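Side-chain contacts in aldo-keto reductase family 1, member B4 (Aldose reductase) (PDB 4HBK), which probably catalyses the NADPH-dependent reduction of aldehydes, sugars such as glucose among them, to the corresponding alcohols: residues A[178-181]-A[182-185]; A[193-196]-A[197-201]; A[222-225]-A[226-229]; A[228-231]-A[232-236]; A[263-266]-A[267-271]. One frame throughout, in Å; residues are numbered along the deposited sequence.

Contact 1: residues A[178-181]-A[182-185]; sequences MEKL and VDEG
Val182 lays its CB over the carbonyl oxygen of Glu179, with 3.3 Å between Val182 CB and Glu179 O. Its CG1 is anti to the backbone N (chi1 173°). That leaves CG2 beside the N, facing back along the helix, and Val182 CG2 passes 4.0 Å from Met178 O. The N-H beneath it is poorly held. It makes two weak bonds, one to Met178 O and one to Glu179 O. The same Glu179 O is gripped better by the next residue. Asp183 N donates to Glu179 O over 3.0 Å, nearly straight at 168° and in the carbonyl plane. Asp183 CB rests against Lys180 O. One step on, Glu184 meets Lys180 O twice. Glu184 N donates to Lys180 O at 2.9 Å. Glu184 CG presses on Lys180 O at 3.0 Å, a tight fit, before the chain bends at chi2 and leads its carboxylate away. Gly185 follows with a positive phi and closes the last turn in a Schellman motif. Gly185 N returns 3.0 Å to Val182 O. The charged ends look elsewhere: Asp183 pairs with Arg208, Glu184 with Arg123, and Lys180 with Glu177. This is the C-terminal end of helix 171-183. Leu181 packs on helix 119-133, while Met178 and Val182 lean on Ile190 of strand 187-193 in the parallel sheet.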
loop_
_atom_site.group_PDB
_atom_site.type_symbol
_atom_site.label_atom_id
_atom_site.label_comp_id
_atom_site.label_asym_id
_atom_site.label_seq_id
_atom_site.Cartn_x
_atom_site.Cartn_y
_atom_site.Cartn_z
ATOM N N MET A 178 5.767 -9.792 -13.911
ATOM C CA MET A 178 4.533 -9.337 -13.272
ATOM C C MET A 178 3.425 -9.369 -14.317
ATOM O O MET A 178 2.274 -9.698 -14.022
ATOM C CB MET A 178 4.677 -7.917 -12.714
ATOM C CG MET A 178 5.700 -7.771 -11.588
ATOM S SD MET A 178 5.130 -8.473 -10.037
ATOM C CE MET A 178 3.925 -7.240 -9.540
ATOM N N GLU A 179 3.785 -9.026 -15.544
ATOM C CA GLU A 179 2.804 -8.934 -16.610
ATOM C C GLU A 179 2.238 -10.302 -16.917
ATOM O O GLU A 179 1.049 -10.436 -17.220
ATOM C CB GLU A 179 3.434 -8.323 -17.854
ATOM C CG GLU A 179 3.761 -6.869 -17.672
ATOM C CD GLU A 179 4.385 -6.263 -18.898
ATOM O OE1 GLU A 179 5.145 -6.973 -19.599
ATOM O OE2 GLU A 179 4.109 -5.070 -19.161
ATOM N N LYS A 180 3.088 -11.318 -16.818
ATOM C CA LYS A 180 2.660 -12.682 -17.096
ATOM C C LYS A 180 1.639 -13.155 -16.071
ATOM O O LYS A 180 0.759 -13.953 -16.382
ATOM C CB LYS A 180 3.853 -13.633 -17.111
ATOM C CG LYS A 180 4.774 -13.472 -18.295
ATOM C CD LYS A 180 5.876 -14.518 -18.235
ATOM C CE LYS A 180 6.901 -14.309 -19.333
ATOM N NZ LYS A 180 8.143 -15.106 -19.065
ATOM N N LEU A 181 1.754 -12.660 -14.845
ATOM C CA LEU A 181 0.797 -13.002 -13.800
ATOM C C LEU A 181 -0.592 -12.521 -14.196
ATOM O O LEU A 181 -1.602 -13.176 -13.904
ATOM C CB LEU A 181 1.212 -12.386 -12.458
ATOM C CG LEU A 181 2.543 -12.873 -11.877
ATOM C CD1 LEU A 181 2.949 -12.061 -10.654
ATOM C CD2 LEU A 181 2.489 -14.372 -11.544
ATOM N N VAL A 182 -0.645 -11.369 -14.855
ATOM C CA VAL A 182 -1.915 -10.847 -15.339
ATOM C C VAL A 182 -2.423 -11.720 -16.504
ATOM O O VAL A 182 -3.588 -12.120 -16.523
ATOM C CB VAL A 182 -1.787 -9.376 -15.803
ATOM C CG1 VAL A 182 -3.082 -8.905 -16.476
ATOM C CG2 VAL A 182 -1.446 -8.479 -14.634
ATOM N N ASP A 183 -1.543 -12.010 -17.466
ATOM C CA ASP A 183 -1.883 -12.888 -18.586
ATOM C C ASP A 183 -2.536 -14.188 -18.110
ATOM O O ASP A 183 -3.500 -14.665 -18.705
ATOM C CB ASP A 183 -0.641 -13.235 -19.417
ATOM C CG ASP A 183 -0.031 -12.026 -20.134
ATOM O OD1 ASP A 183 -0.696 -10.978 -20.276
ATOM O OD2 ASP A 183 1.135 -12.130 -20.571
ATOM N N GLU A 184 -1.998 -14.752 -17.035
ATOM C CA GLU A 184 -2.401 -16.065 -16.545
ATOM C C GLU A 184 -3.598 -16.029 -15.604
ATOM O O GLU A 184 -4.076 -17.074 -15.179
ATOM C CB GLU A 184 -1.237 -16.709 -15.795
ATOM C CG GLU A 184 0.015 -16.883 -16.621
ATOM C CD GLU A 184 0.199 -18.306 -17.087
ATOM O OE1 GLU A 184 -0.384 -18.667 -18.130
ATOM O OE2 GLU A 184 0.923 -19.063 -16.403
ATOM N N GLY A 185 -4.067 -14.839 -15.250
ATOM C CA GLY A 185 -5.196 -14.734 -14.339
ATOM C C GLY A 185 -4.881 -14.863 -12.849
ATOM O O GLY A 185 -5.789 -14.821 -12.017
#

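Contact 2: residues A[193-196]-A[197-201]; sequences SNFN and KRQIQ
The Phe195 ring meets Gln199 obliquely, with Phe195 CD2 3.7 Å from Gln199 CB. The edge of that ring has the backbone carbon of Ser193 in its plane. The amides of Asn196 and Gln199 cross with their planes 35° apart. The Arg198 guanidinium has Asn196 OD1 over one face, and its own salt bridges go to Glu337 and Glu342. Asn196 is the N-cap of helix 197-206. Its CG sits between the backbone N and the carbonyl carbon (chi1 66°), which folds the amide back over the first turn. There Asn196 OD1 accepts from Gln199 N at 2.9 Å, almost in line with its C=O bond. Gln199 OE1 accepts from Asn196 N at 2.9 Å on an in-plane lone pair, with an N-H...O angle of 169°. The two residues thus form a capping box, and each holds the other's amide in place. Gln199 CG lies close against Asn196 OD1, 3.2 Å away. The other amide ends are also fixed: Asn196 ND2 donates to Pro339 O, and Gln199 NE2 to Glu337. Just upstream, Asn194 bonds to Tyr241 and to the backbone of His144, a predicted substrate-binding residue. Ile200 N begins the regular helical bonding with Asn196 O at 2.9 Å, and Ile200 CG1 packs 3.9 Å from Phe195 CB.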
loop_
_atom_site.group_PDB
_atom_site.type_symbol
_atom_site.label_atom_id
_atom_site.label_comp_id
_atom_site.label_asym_id
_atom_site.label_seq_id
_atom_site.Cartn_x
_atom_site.Cartn_y
_atom_site.Cartn_z
ATOM N N SER A 193 5.437 0.039 -5.562
ATOM C CA SER A 193 5.508 0.605 -4.225
ATOM C C SER A 193 6.859 1.273 -4.012
ATOM O O SER A 193 7.889 0.697 -4.338
ATOM C CB SER A 193 5.270 -0.475 -3.165
ATOM O OG SER A 193 5.321 0.081 -1.860
ATOM N N ASN A 194 6.856 2.491 -3.474
ATOM C CA ASN A 194 8.102 3.208 -3.202
ATOM C C ASN A 194 8.977 3.449 -4.432
ATOM O O ASN A 194 10.206 3.460 -4.321
ATOM C CB ASN A 194 8.931 2.466 -2.141
ATOM C CG ASN A 194 8.191 2.323 -0.821
ATOM O OD1 ASN A 194 7.792 3.315 -0.200
ATOM N ND2 ASN A 194 7.988 1.080 -0.393
ATOM N N PHE A 195 8.357 3.618 -5.600
ATOM C CA PHE A 195 9.104 3.983 -6.798
ATOM C C PHE A 195 9.049 5.489 -6.943
ATOM O O PHE A 195 8.060 6.096 -6.562
ATOM C CB PHE A 195 8.506 3.327 -8.047
ATOM C CG PHE A 195 8.987 1.927 -8.291
ATOM C CD1 PHE A 195 8.853 0.955 -7.316
ATOM C CD2 PHE A 195 9.556 1.580 -9.501
ATOM C CE1 PHE A 195 9.286 -0.327 -7.535
ATOM C CE2 PHE A 195 10.004 0.286 -9.728
ATOM C CZ PHE A 195 9.868 -0.666 -8.742
ATOM N N ASN A 196 10.098 6.100 -7.486
ATOM C CA ASN A 196 10.064 7.546 -7.726
ATOM C C ASN A 196 9.639 7.851 -9.164
ATOM O O ASN A 196 9.407 6.926 -9.948
ATOM C CB ASN A 196 11.397 8.223 -7.354
ATOM C CG ASN A 196 12.562 7.793 -8.248
ATOM O OD1 ASN A 196 12.384 7.396 -9.406
ATOM N ND2 ASN A 196 13.761 7.897 -7.711
ATOM N N LYS A 197 9.534 9.134 -9.506
ATOM C CA LYS A 197 9.024 9.534 -10.821
ATOM C C LYS A 197 9.831 8.906 -11.951
ATOM O O LYS A 197 9.269 8.283 -12.856
ATOM C CB LYS A 197 9.020 11.059 -10.967
ATOM C CG LYS A 197 8.671 11.538 -12.380
ATOM C CD LYS A 197 8.613 13.065 -12.449
ATOM C CE LYS A 197 8.443 13.559 -13.893
ATOM N NZ LYS A 197 8.475 15.050 -13.986
ATOM N N ARG A 198 11.147 9.086 -11.878
ATOM C CA ARG A 198 12.113 8.555 -12.842
ATOM C C ARG A 198 11.861 7.072 -13.080
ATOM O O ARG A 198 11.787 6.615 -14.218
ATOM C CB ARG A 198 13.527 8.729 -12.269
ATOM C CG ARG A 198 14.656 8.933 -13.265
ATOM C CD ARG A 198 16.016 8.539 -12.648
ATOM N NE ARG A 198 16.135 7.077 -12.579
ATOM C CZ ARG A 198 16.287 6.357 -11.464
ATOM N NH1 ARG A 198 16.366 6.944 -10.271
ATOM N NH2 ARG A 198 16.362 5.033 -11.547
ATOM N N GLN A 199 11.729 6.330 -11.986
ATOM C CA GLN A 199 11.588 4.881 -12.046
ATOM C C GLN A 199 10.245 4.474 -12.642
ATOM O O GLN A 199 10.158 3.517 -13.407
ATOM C CB GLN A 199 11.780 4.282 -10.651
ATOM C CG GLN A 199 13.205 4.427 -10.133
ATOM C CD GLN A 199 13.314 4.118 -8.657
ATOM O OE1 GLN A 199 12.396 4.402 -7.885
ATOM N NE2 GLN A 199 14.437 3.535 -8.250
ATOM N N ILE A 200 9.195 5.208 -12.303
ATOM C CA ILE A 200 7.887 4.967 -12.906
ATOM C C ILE A 200 7.916 5.270 -14.417
ATOM O O ILE A 200 7.431 4.483 -15.226
ATOM C CB ILE A 200 6.797 5.806 -12.214
ATOM C CG1 ILE A 200 6.718 5.440 -10.730
ATOM C CG2 ILE A 200 5.445 5.634 -12.938
ATOM C CD1 ILE A 200 5.868 6.388 -9.884
ATOM N N GLN A 201 8.495 6.410 -14.787
ATOM C CA GLN A 201 8.662 6.762 -16.193
ATOM C C GLN A 201 9.241 5.582 -16.957
ATOM O O GLN A 201 8.701 5.170 -17.974
ATOM C CB GLN A 201 9.564 7.991 -16.354
ATOM C CG GLN A 201 8.851 9.324 -16.087
ATOM C CD GLN A 201 9.807 10.519 -16.045
ATOM O OE1 GLN A 201 10.912 10.431 -15.509
ATOM N NE2 GLN A 201 9.380 11.641 -16.611
#

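Contact 3: residues A[222-225]-A[226-229]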
loop_
_atom_site.group_PDB
_atom_site.type_symbol
_atom_site.label_atom_id
_atom_site.label_comp_id
_atom_site.label_asym_id
_atom_site.label_seq_id
_atom_site.Cartn_x
_atom_site.Cartn_y
_atom_site.Cartn_z
ATOM N N PHE A 222 3.765 14.675 5.420
ATOM C CA PHE A 222 4.550 14.411 4.214
ATOM C C PHE A 222 3.636 14.243 3.005
ATOM O O PHE A 222 3.296 13.123 2.619
ATOM C CB PHE A 222 5.441 13.185 4.387
ATOM C CG PHE A 222 6.476 13.057 3.321
ATOM C CD1 PHE A 222 7.511 13.970 3.236
ATOM C CD2 PHE A 222 6.407 12.042 2.387
ATOM C CE1 PHE A 222 8.471 13.866 2.233
ATOM C CE2 PHE A 222 7.356 11.934 1.391
ATOM C CZ PHE A 222 8.393 12.847 1.315
ATOM N N PRO A 223 3.224 15.367 2.405
ATOM C CA PRO A 223 2.140 15.322 1.419
ATOM C C PRO A 223 2.545 14.664 0.103
ATOM O O PRO A 223 1.665 14.217 -0.628
ATOM C CB PRO A 223 1.780 16.806 1.214
ATOM C CG PRO A 223 2.396 17.534 2.394
ATOM C CD PRO A 223 3.640 16.747 2.705
ATOM N N ASN A 224 3.839 14.589 -0.184
ATOM C CA ASN A 224 4.320 13.943 -1.410
ATOM C C ASN A 224 3.587 14.457 -2.645
ATOM O O ASN A 224 3.237 13.672 -3.526
ATOM C CB ASN A 224 4.128 12.428 -1.304
ATOM C CG ASN A 224 5.321 11.645 -1.812
ATOM O OD1 ASN A 224 6.117 12.151 -2.598
ATOM N ND2 ASN A 224 5.451 10.393 -1.362
ATOM N N ILE A 225 3.374 15.771 -2.713
ATOM C CA ILE A 225 2.548 16.390 -3.761
ATOM C C ILE A 225 3.042 16.163 -5.198
ATOM O O ILE A 225 2.277 15.748 -6.066
ATOM C CB ILE A 225 2.381 17.923 -3.554
ATOM C CG1 ILE A 225 1.853 18.249 -2.156
ATOM C CG2 ILE A 225 1.420 18.497 -4.576
ATOM C CD1 ILE A 225 0.361 18.227 -2.054
ATOM N N LYS A 226 4.310 16.455 -5.451
ATOM C CA LYS A 226 4.841 16.360 -6.808
ATOM C C LYS A 226 4.734 14.959 -7.405
ATOM O O LYS A 226 4.339 14.795 -8.559
ATOM C CB LYS A 226 6.283 16.868 -6.872
ATOM C CG LYS A 226 6.389 18.374 -6.714
ATOM C CD LYS A 226 7.821 18.856 -6.867
ATOM C CE LYS A 226 7.873 20.374 -6.922
ATOM N NZ LYS A 226 9.211 20.890 -7.326
ATOM N N LEU A 227 5.087 13.956 -6.614
ATOM C CA LEU A 227 5.003 12.577 -7.055
ATOM C C LEU A 227 3.551 12.172 -7.270
ATOM O O LEU A 227 3.224 11.517 -8.255
ATOM C CB LEU A 227 5.657 11.655 -6.028
ATOM C CG LEU A 227 5.653 10.181 -6.427
ATOM C CD1 LEU A 227 6.232 10.032 -7.837
ATOM C CD2 LEU A 227 6.418 9.329 -5.400
ATOM N N VAL A 228 2.677 12.557 -6.346
ATOM C CA VAL A 228 1.270 12.198 -6.469
ATOM C C VAL A 228 0.676 12.819 -7.724
ATOM O O VAL A 228 -0.062 12.169 -8.471
ATOM C CB VAL A 228 0.441 12.665 -5.267
ATOM C CG1 VAL A 228 -1.037 12.588 -5.615
ATOM C CG2 VAL A 228 0.762 11.815 -4.016
ATOM N N GLU A 229 1.000 14.083 -7.963
ATOM C CA GLU A 229 0.472 14.756 -9.142
ATOM C C GLU A 229 0.993 14.080 -10.404
ATOM O O GLU A 229 0.240 13.851 -11.351
ATOM C CB GLU A 229 0.823 16.243 -9.125
ATOM C CG GLU A 229 0.025 17.033 -8.097
ATOM C CD GLU A 229 0.304 18.528 -8.167
ATOM O OE1 GLU A 229 -0.520 19.308 -7.650
ATOM O OE2 GLU A 229 1.346 18.925 -8.740
HETATM O O HOH W 1 6.624 14.388 -4.051
#
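Asn224 carries its CG well off a staggered position (chi1 -137°), which turns the amide forward along the helix to lie beside Leu227. The two side chains run the same way, with Asn224 OD1 3.5 Å from Leu227 CB. Val228 CG1 is anti to the backbone N (chi1 165°). This leaves Val228 CG2 on the side of Asn224 O, 3.1 Å away. That is a snug approach for a methyl group. Asn224 is the N-cap residue of helix 225-233, yet its side chain makes no direct capping bond. A water bridges the gap: it donates to Asn224 OD1 at 2.7 Å and accepts from Leu227 N at 3.0 Å. The first-turn N-H is thereby satisfied through solvent. The other arm of the amide, ND2, donates to Glu217 O and fixes how the group is turned. The backbone takes up helical bonding at once. Val228 N reaches Asn224 O at 3.1 Å, and Glu229 N reaches Ile225 O at 2.8 Å. On the outer side, Ile225 and Glu229 cross at a slant. Ile225 CG2 touches the carboxylate end of the extended Glu229 chain, 3.7 Å from Glu229 OE1. Lys226 turns outward and forms a salt bridge with Glu343 near the C-terminus. The helix start sits against strand 213-217, where Asn224 and Leu227 meet Ile216. Pro223 and Ile225 face Asn318 of helix 311-319.

Contact 4: residues A[228-231]-A[232-236]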
loop_
_atom_site.group_PDB
_atom_site.type_symbol
_atom_site.label_atom_id
_atom_site.label_comp_id
_atom_site.label_asym_id
_atom_site.label_seq_id
_atom_site.Cartn_x
_atom_site.Cartn_y
_atom_site.Cartn_z
ATOM N N VAL A 228 2.677 12.557 -6.346
ATOM C CA VAL A 228 1.270 12.198 -6.469
ATOM C C VAL A 228 0.676 12.819 -7.724
ATOM O O VAL A 228 -0.062 12.169 -8.471
ATOM C CB VAL A 228 0.441 12.665 -5.267
ATOM C CG1 VAL A 228 -1.037 12.588 -5.615
ATOM C CG2 VAL A 228 0.762 11.815 -4.016
ATOM N N GLU A 229 1.000 14.083 -7.963
ATOM C CA GLU A 229 0.472 14.756 -9.142
ATOM C C GLU A 229 0.993 14.080 -10.404
ATOM O O GLU A 229 0.240 13.851 -11.351
ATOM C CB GLU A 229 0.823 16.243 -9.125
ATOM C CG GLU A 229 0.025 17.033 -8.097
ATOM C CD GLU A 229 0.304 18.528 -8.167
ATOM O OE1 GLU A 229 -0.520 19.308 -7.650
ATOM O OE2 GLU A 229 1.346 18.925 -8.740
ATOM N N TYR A 230 2.281 13.751 -10.408
ATOM C CA TYR A 230 2.852 13.041 -11.536
ATOM C C TYR A 230 2.144 11.714 -11.789
ATOM O O TYR A 230 1.707 11.440 -12.903
ATOM C CB TYR A 230 4.335 12.765 -11.350
ATOM C CG TYR A 230 4.793 11.710 -12.335
ATOM C CD1 TYR A 230 4.972 12.018 -13.691
ATOM C CD2 TYR A 230 4.993 10.399 -11.926
ATOM C CE1 TYR A 230 5.368 11.047 -14.594
ATOM C CE2 TYR A 230 5.385 9.419 -12.823
ATOM C CZ TYR A 230 5.574 9.746 -14.150
ATOM O OH TYR A 230 5.959 8.760 -15.030
ATOM N N ALA A 231 2.039 10.880 -10.761
ATOM C CA ALA A 231 1.433 9.569 -10.951
ATOM C C ALA A 231 -0.008 9.659 -11.485
ATOM O O ALA A 231 -0.377 8.936 -12.412
ATOM C CB ALA A 231 1.506 8.727 -9.668
ATOM N N GLN A 232 -0.815 10.540 -10.907
ATOM C CA GLN A 232 -2.187 10.718 -11.378
ATOM C C GLN A 232 -2.203 11.253 -12.815
ATOM O O GLN A 232 -3.053 10.864 -13.606
ATOM C CB GLN A 232 -2.986 11.615 -10.420
ATOM C CG GLN A 232 -3.154 10.983 -9.030
ATOM C CD GLN A 232 -3.793 11.905 -7.996
ATOM O OE1 GLN A 232 -3.760 13.136 -8.120
ATOM N NE2 GLN A 232 -4.381 11.302 -6.960
ATOM N N SER A 233 -1.247 12.117 -13.157
ATOM C CA SER A 233 -1.187 12.667 -14.509
ATOM C C SER A 233 -0.996 11.575 -15.565
ATOM O O SER A 233 -1.505 11.695 -16.667
ATOM C CB SER A 233 -0.108 13.756 -14.631
ATOM O OG SER A 233 1.184 13.209 -14.838
ATOM N N VAL A 234 -0.279 10.503 -15.229
ATOM C CA VAL A 234 -0.116 9.399 -16.176
ATOM C C VAL A 234 -1.125 8.275 -15.940
ATOM O O VAL A 234 -0.990 7.184 -16.482
ATOM C CB VAL A 234 1.320 8.843 -16.200
ATOM C CG1 VAL A 234 2.271 9.895 -16.740
ATOM C CG2 VAL A 234 1.745 8.386 -14.809
ATOM N N GLY A 235 -2.146 8.552 -15.132
ATOM C CA GLY A 235 -3.275 7.646 -15.024
ATOM C C GLY A 235 -3.185 6.573 -13.951
ATOM O O GLY A 235 -4.079 5.725 -13.849
ATOM N N LEU A 236 -2.124 6.591 -13.146
ATOM C CA LEU A 236 -2.049 5.659 -12.022
ATOM C C LEU A 236 -2.994 6.126 -10.931
ATOM O O LEU A 236 -3.234 7.321 -10.793
ATOM C CB LEU A 236 -0.651 5.635 -11.426
ATOM C CG LEU A 236 0.528 5.280 -12.320
ATOM C CD1 LEU A 236 1.565 4.536 -11.495
ATOM C CD2 LEU A 236 0.068 4.450 -13.506
#
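A Schellman motif ends helix 225-233 here, with Gly235 at positive phi as its C-prime residue. Leu236 N returns to Ala231 O at 3.0 Å, the donor tilted 33° from the carbonyl plane. Gly235 N reaches Gln232 O at 2.9 Å. The apolar sides follow the same turn, and Ala231 CB meets Leu236 CB at 4.2 Å. Tyr230 reaches forward over Val234. Val234 CG2 lies 4.1 Å above one face of the ring, offset toward its rim, and Tyr230 CE1 touches Val234 CG1 at 3.9 Å. Tyr230 O is doubly held. It accepts from Val234 N and from the Ser233 hydroxyl, with OG 2.7 Å from Tyr230 O. Ser233 OG can fold back this way because it stands between its own N and carbonyl carbon (chi1 83°). On another flank, Gln232 runs alongside Val228, its CD 3.7 Å from Val228 CG1. The helix bridges strands 213-217 and 237-241 in a beta-alpha-beta unit. Ala231 packs on Leu214 and Val238 of these strands, and Tyr230 packs against Lys197, Ile200 and Leu204 of helix 197-206.

Contact 5: residues A[263-266]-A[267-271]; sequences LEIA and HRHKK
Ala266, Ile265 and His267 carry this contact in the last turns of helix 260-269. Ala266 lies in the last full turn, and its carbonyl takes the bond that ends the helix. Lys271 N donates to Ala266 O at 2.8 Å, with an N-H...O angle of 162°. The Ala266 methyl is pressed against the carbonyl oxygen of Lys271, with Ala266 CB 3.1 Å from Lys271 O. Ile265 lies beside His269, both side chains pointing the same way. Ile265 CG2 is anti to the backbone N, which turns this methyl toward the imidazole, 3.7 Å from His269 CD2. The Ile265 carbonyl also approaches the ring at its edge, near the ring plane, with Ile265 O 3.2 Å from His269 CD2. Ile265 O also accepts from His269 N, at 3.1 Å. His269 NE2 is tied to Glu313, which also pairs with Arg268, so one carboxylate fixes two residues of this turn. His267 N donates to Leu263 O at 2.8 Å. His267 CB touches both Leu263 O and Glu264 O, and the ring leads off toward the surface. Ile265 and Ala266 pack on Val276 of helix 273-283. Lys271 NZ bonds to Gln303 O and Asp306. Lys270 takes a positive phi, unusual for a residue with a side chain, and Lys270 N returns 3.1 Å to His267 O. Two such bonds back into the last turn make this a Schellman motif.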
loop_
_atom_site.group_PDB
_atom_site.type_symbol
_atom_site.label_atom_id
_atom_site.label_comp_id
_atom_site.label_asym_id
_atom_site.label_seq_id
_atom_site.Cartn_x
_atom_site.Cartn_y
_atom_site.Cartn_z
ATOM N N LEU A 263 -6.538 19.208 15.242
ATOM C CA LEU A 263 -7.522 19.138 16.321
ATOM C C LEU A 263 -8.648 20.165 16.129
ATOM O O LEU A 263 -9.831 19.862 16.310
ATOM C CB LEU A 263 -6.824 19.321 17.673
ATOM C CG LEU A 263 -6.069 18.081 18.170
ATOM C CD1 LEU A 263 -5.122 18.410 19.315
ATOM C CD2 LEU A 263 -7.052 17.008 18.616
ATOM N N GLU A 264 -8.277 21.378 15.739
ATOM C CA GLU A 264 -9.275 22.391 15.440
ATOM C C GLU A 264 -10.252 21.896 14.391
ATOM O O GLU A 264 -11.461 21.971 14.583
ATOM C CB GLU A 264 -8.600 23.662 14.955
ATOM C CG GLU A 264 -7.874 24.386 16.058
ATOM C CD GLU A 264 -6.979 25.492 15.535
ATOM O OE1 GLU A 264 -6.260 26.100 16.357
ATOM O OE2 GLU A 264 -6.998 25.747 14.307
ATOM N N ILE A 265 -9.730 21.377 13.282
ATOM C CA ILE A 265 -10.585 20.927 12.182
ATOM C C ILE A 265 -11.463 19.737 12.583
ATOM O O ILE A 265 -12.634 19.681 12.230
ATOM C CB ILE A 265 -9.757 20.609 10.914
ATOM C CG1 ILE A 265 -9.018 21.863 10.436
ATOM C CG2 ILE A 265 -10.642 20.048 9.820
ATOM C CD1 ILE A 265 -7.954 21.588 9.397
ATOM N N ALA A 266 -10.896 18.791 13.321
ATOM C CA ALA A 266 -11.678 17.698 13.908
ATOM C C ALA A 266 -12.802 18.224 14.804
ATOM O O ALA A 266 -13.931 17.725 14.758
ATOM C CB ALA A 266 -10.769 16.774 14.703
ATOM N N HIS A 267 -12.497 19.219 15.634
ATOM C CA HIS A 267 -13.517 19.778 16.516
ATOM C C HIS A 267 -14.625 20.438 15.718
ATOM O O HIS A 267 -15.809 20.269 16.021
ATOM C CB HIS A 267 -12.923 20.810 17.477
ATOM C CG HIS A 267 -13.932 21.402 18.411
ATOM N ND1 HIS A 267 -14.612 20.651 19.346
ATOM C CD2 HIS A 267 -14.393 22.671 18.543
ATOM C CE1 HIS A 267 -15.442 21.428 20.020
ATOM N NE2 HIS A 267 -15.327 22.661 19.549
ATOM N N ARG A 268 -14.237 21.201 14.702
ATOM C CA ARG A 268 -15.200 21.928 13.896
ATOM C C ARG A 268 -16.193 20.971 13.254
ATOM O O ARG A 268 -17.390 21.259 13.173
ATOM C CB ARG A 268 -14.481 22.741 12.824
ATOM C CG ARG A 268 -15.390 23.576 11.935
ATOM C CD ARG A 268 -14.542 24.426 11.014
ATOM N NE ARG A 268 -13.495 25.121 11.759
ATOM C CZ ARG A 268 -12.267 25.347 11.296
ATOM N NH1 ARG A 268 -11.920 24.923 10.085
ATOM N NH2 ARG A 268 -11.382 25.993 12.047
ATOM N N HIS A 269 -15.692 19.827 12.804
ATOM C CA HIS A 269 -16.536 18.852 12.124
ATOM C C HIS A 269 -17.105 17.797 13.074
ATOM O O HIS A 269 -17.859 16.925 12.648
ATOM C CB HIS A 269 -15.757 18.167 10.996
ATOM C CG HIS A 269 -15.456 19.066 9.835
ATOM N ND1 HIS A 269 -16.378 19.339 8.846
ATOM C CD2 HIS A 269 -14.334 19.751 9.504
ATOM C CE1 HIS A 269 -15.836 20.152 7.956
ATOM N NE2 HIS A 269 -14.599 20.419 8.332
ATOM N N LYS A 270 -16.737 17.873 14.351
ATOM C CA LYS A 270 -17.151 16.866 15.326
ATOM C C LYS A 270 -16.733 15.470 14.887
ATOM O O LYS A 270 -17.526 14.525 14.931
ATOM C CB LYS A 270 -18.666 16.918 15.558
ATOM C CG LYS A 270 -19.102 18.184 16.261
ATOM C CD LYS A 270 -20.490 18.602 15.841
ATOM C CE LYS A 270 -20.698 20.085 16.119
ATOM N NZ LYS A 270 -22.078 20.522 15.770
ATOM N N LYS A 271 -15.483 15.359 14.446
ATOM C CA LYS A 271 -14.897 14.077 14.092
ATOM C C LYS A 271 -13.596 13.976 14.858
ATOM O O LYS A 271 -13.166 14.945 15.477
ATOM C CB LYS A 271 -14.625 13.990 12.583
ATOM C CG LYS A 271 -15.826 14.286 11.686
ATOM C CD LYS A 271 -16.827 13.147 11.674
ATOM C CE LYS A 271 -16.191 11.856 11.156
ATOM N NZ LYS A 271 -17.213 10.788 10.941
#

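In the fold
The five contacts follow in order along one chain of alternating strands and helices, whose parallel strands form the (alpha/beta)8 barrel of the aldo-keto reductases. Contacts 1, 4 and 5 mark helix ends; contacts 2 and 3 mark helix starts. Contacts 3 and 4 share Val228 and Glu229, and together span helix 225-233. Contact 2 touches both. Leu227 lies on the turn at Lys197, and Tyr230 on Ile200, so helices 197-206 and 225-233 pack as neighbours. Contact 1 is about 8 Å from contact 2 at the nearest atoms. Contact 5 stands apart, its centre 25 Å from that of contact 3 and 45 Å from that of contact 1. Contact 2 lies nearest the predicted substrate-binding His144.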